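Local coordinates for protein lipase (Rhizopus chinensis, PDB 6A0W) that probably hydrolyses the ester bonds of triacylglycerols as a secreted fungal class 3 lipase of the alpha/beta-hydrolase fold, at residues 133-137 against 138-142. Residues are numbered along the deposited sequence; the frame is centred on the assembly and turned at random.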
ATOM      1  N   ALA A 133       4.547   7.694  19.116  1.00 36.44           N
ATOM      2  CA  ALA A 133       3.953   7.191  17.858  1.00 41.41           C
ATOM      3  C   ALA A 133       3.347   5.836  18.130  1.00 34.91           C
ATOM      4  O   ALA A 133       3.868   5.099  18.956  1.00 35.98           O
ATOM      5  CB  ALA A 133       4.996   7.082  16.748  1.00 31.83           C
ATOM      6  N   LYS A 134       2.181   5.586  17.547  1.00 34.67           N
ATOM      7  CA  LYS A 134       1.459   4.331  17.746  1.00 41.01           C
ATOM      8  C   LYS A 134       0.970   3.826  16.386  1.00 42.87           C
ATOM      9  O   LYS A 134       0.634   4.633  15.506  1.00 40.18           O
ATOM     10  CB  LYS A 134       0.262   4.559  18.664  1.00 39.96           C
ATOM     11  CG  LYS A 134       0.582   4.969  20.096  1.00 41.44           C
ATOM     12  CD  LYS A 134      -0.718   5.359  20.782  1.00 45.22           C
ATOM     13  CE  LYS A 134      -0.616   5.540  22.291  1.00 57.50           C
ATOM     14  NZ  LYS A 134       0.757   5.854  22.772  1.00 60.91           N
ATOM     15  N   VAL A 135       1.022   2.510  16.208  1.00 37.50           N
ATOM     16  CA  VAL A 135       0.510   1.833  15.020  1.00 35.92           C
ATOM     17  C   VAL A 135      -0.442   0.703  15.392  1.00 39.25           C
ATOM     18  O   VAL A 135      -0.473   0.220  16.537  1.00 33.16           O
ATOM     19  CB  VAL A 135       1.653   1.293  14.157  1.00 39.22           C
ATOM     20  CG1 VAL A 135       2.606   2.433  13.848  1.00 37.88           C
ATOM     21  CG2 VAL A 135       2.408   0.208  14.873  1.00 49.75           C
ATOM     22  N   HIS A 136      -1.343   0.422  14.473  1.00 29.21           N
ATOM     23  CA  HIS A 136      -2.340  -0.633  14.630  1.00 35.16           C
ATOM     24  C   HIS A 136      -1.677  -1.909  15.117  1.00 32.66           C
ATOM     25  O   HIS A 136      -0.658  -2.316  14.558  1.00 30.33           O
ATOM     26  CB  HIS A 136      -2.959  -0.883  13.260  1.00 32.62           C
ATOM     27  CG  HIS A 136      -3.997  -1.948  13.248  1.00 33.99           C
ATOM     28  ND1 HIS A 136      -3.691  -3.275  13.031  1.00 31.13           N
ATOM     29  CD2 HIS A 136      -5.344  -1.871  13.340  1.00 33.12           C
ATOM     30  CE1 HIS A 136      -4.818  -3.967  12.999  1.00 40.84           C
ATOM     31  NE2 HIS A 136      -5.835  -3.133  13.140  1.00 30.48           N
ATOM     32  N   ALA A 137      -2.171  -2.479  16.217  1.00 34.83           N
ATOM     33  CA  ALA A 137      -1.444  -3.588  16.873  1.00 33.73           C
ATOM     34  C   ALA A 137      -1.308  -4.823  15.983  1.00 29.62           C
ATOM     35  O   ALA A 137      -0.241  -5.461  15.901  1.00 33.27           O
ATOM     36  CB  ALA A 137      -2.148  -3.982  18.163  1.00 36.09           C
ATOM     37  N   GLY A 138      -2.386  -5.113  15.274  1.00 30.52           N
ATOM     38  CA  GLY A 138      -2.394  -6.194  14.285  1.00 33.73           C
ATOM     39  C   GLY A 138      -1.352  -6.006  13.210  1.00 34.20           C
ATOM     40  O   GLY A 138      -0.554  -6.906  12.947  1.00 28.72           O
ATOM     41  N   PHE A 139      -1.338  -4.839  12.558  1.00 31.33           N
ATOM     42  CA  PHE A 139      -0.399  -4.695  11.460  1.00 27.14           C
ATOM     43  C   PHE A 139       1.031  -4.891  11.975  1.00 26.15           C
ATOM     44  O   PHE A 139       1.902  -5.441  11.295  1.00 28.23           O
ATOM     45  CB  PHE A 139      -0.559  -3.340  10.757  1.00 28.72           C
ATOM     46  CG  PHE A 139      -1.961  -3.030  10.256  1.00 26.58           C
ATOM     47  CD1 PHE A 139      -2.882  -4.013   9.965  1.00 33.08           C
ATOM     48  CD2 PHE A 139      -2.327  -1.718  10.017  1.00 30.31           C
ATOM     49  CE1 PHE A 139      -4.178  -3.684   9.594  1.00 29.26           C
ATOM     50  CE2 PHE A 139      -3.602  -1.371   9.612  1.00 27.66           C
ATOM     51  CZ  PHE A 139      -4.527  -2.363   9.370  1.00 33.41           C
ATOM     52  N   LEU A 140       1.333  -4.284  13.114  1.00 29.86           N
ATOM     53  CA  LEU A 140       2.681  -4.339  13.657  1.00 29.67           C
ATOM     54  C   LEU A 140       3.103  -5.751  14.086  1.00 29.95           C
ATOM     55  O   LEU A 140       4.248  -6.143  13.849  1.00 35.22           O
ATOM     56  CB  LEU A 140       2.826  -3.367  14.843  1.00 35.56           C
ATOM     57  CG  LEU A 140       4.244  -3.204  15.402  1.00 40.67           C
ATOM     58  CD1 LEU A 140       5.148  -2.536  14.409  1.00 40.44           C
ATOM     59  CD2 LEU A 140       4.242  -2.396  16.697  1.00 49.66           C
ATOM     60  N   SER A 141       2.194  -6.541  14.658  1.00 35.08           N
ATOM     61  CA  SER A 141       2.519  -7.970  14.924  1.00 39.72           C
ATOM     62  C   SER A 141       2.847  -8.747  13.672  1.00 33.60           C
ATOM     63  O   SER A 141       3.838  -9.475  13.630  1.00 34.76           O
ATOM     64  CB  SER A 141       1.378  -8.711  15.630  1.00 41.60           C
ATOM     65  OG  SER A 141       0.226  -7.906  15.670  1.00 64.66           O
ATOM     66  N   SER A 142       2.081  -8.511  12.612  1.00 32.18           N
ATOM     67  CA  SER A 142       2.366  -9.177  11.350  1.00 32.31           C
ATOM     68  C   SER A 142       3.728  -8.763  10.816  1.00 34.91           C
ATOM     69  O   SER A 142       4.534  -9.611  10.387  1.00 34.25           O
ATOM     70  CB  SER A 142       1.261  -8.918  10.306  1.00 34.04           C
ATOM     71  OG  SER A 142      -0.016  -9.227  10.803  1.00 32.01           O
TER
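His136 holds CG opposite its backbone N (chi1 180°), while Phe139, three residues on, carries CG anti to its carbonyl carbon; between them these torsions lay the two rings over one another. The motif is a histidine N-cap: His136 ends strand 134-136 and caps helix 137-160 of this alpha/beta-hydrolase. Its ND1 accepts the N-H of Phe139 at 2.9 Å, with the donor practically in the imidazole plane and the bond bent to 153°. That bond fixes the rotation of the imidazole and presents one of its faces to the phenyl ring. The result is an offset face-to-face stack, centroids 3.7 Å apart and planes tilted by 23°, in which Phe139 CE1 sits above the imidazole towards its rim, 3.5 Å from His136 CE1. Met120 and Tyr243 also touch the His136 side chain, and Leu173 and Ala176 of helix 173-188 pack on Phe139. Helix 173-188 directly follows Ser172, the probable nucleophile on its elbow.

The backbone takes a sharp corner here, strand and helix axes running about at right angles to each other. The first helical hydrogen bond across it, Leu140 N to His136 O, is 3.1 Å long and nearly straight, so His136 caps through its ring and starts the helix through its carbonyl. Val135, just before the cap, lays CG2 3.6 Å from Leu140 CB, the two side chains crossing nearly perpendicularly; Phe212 covers Val135 as well. One residue on from His136, Ala137 O accepts the N-H of Ser141 at 2.9 Å; Ser141 OG also points at Ala137 O, but the modelled 2.5 Å is too short to be taken at face value.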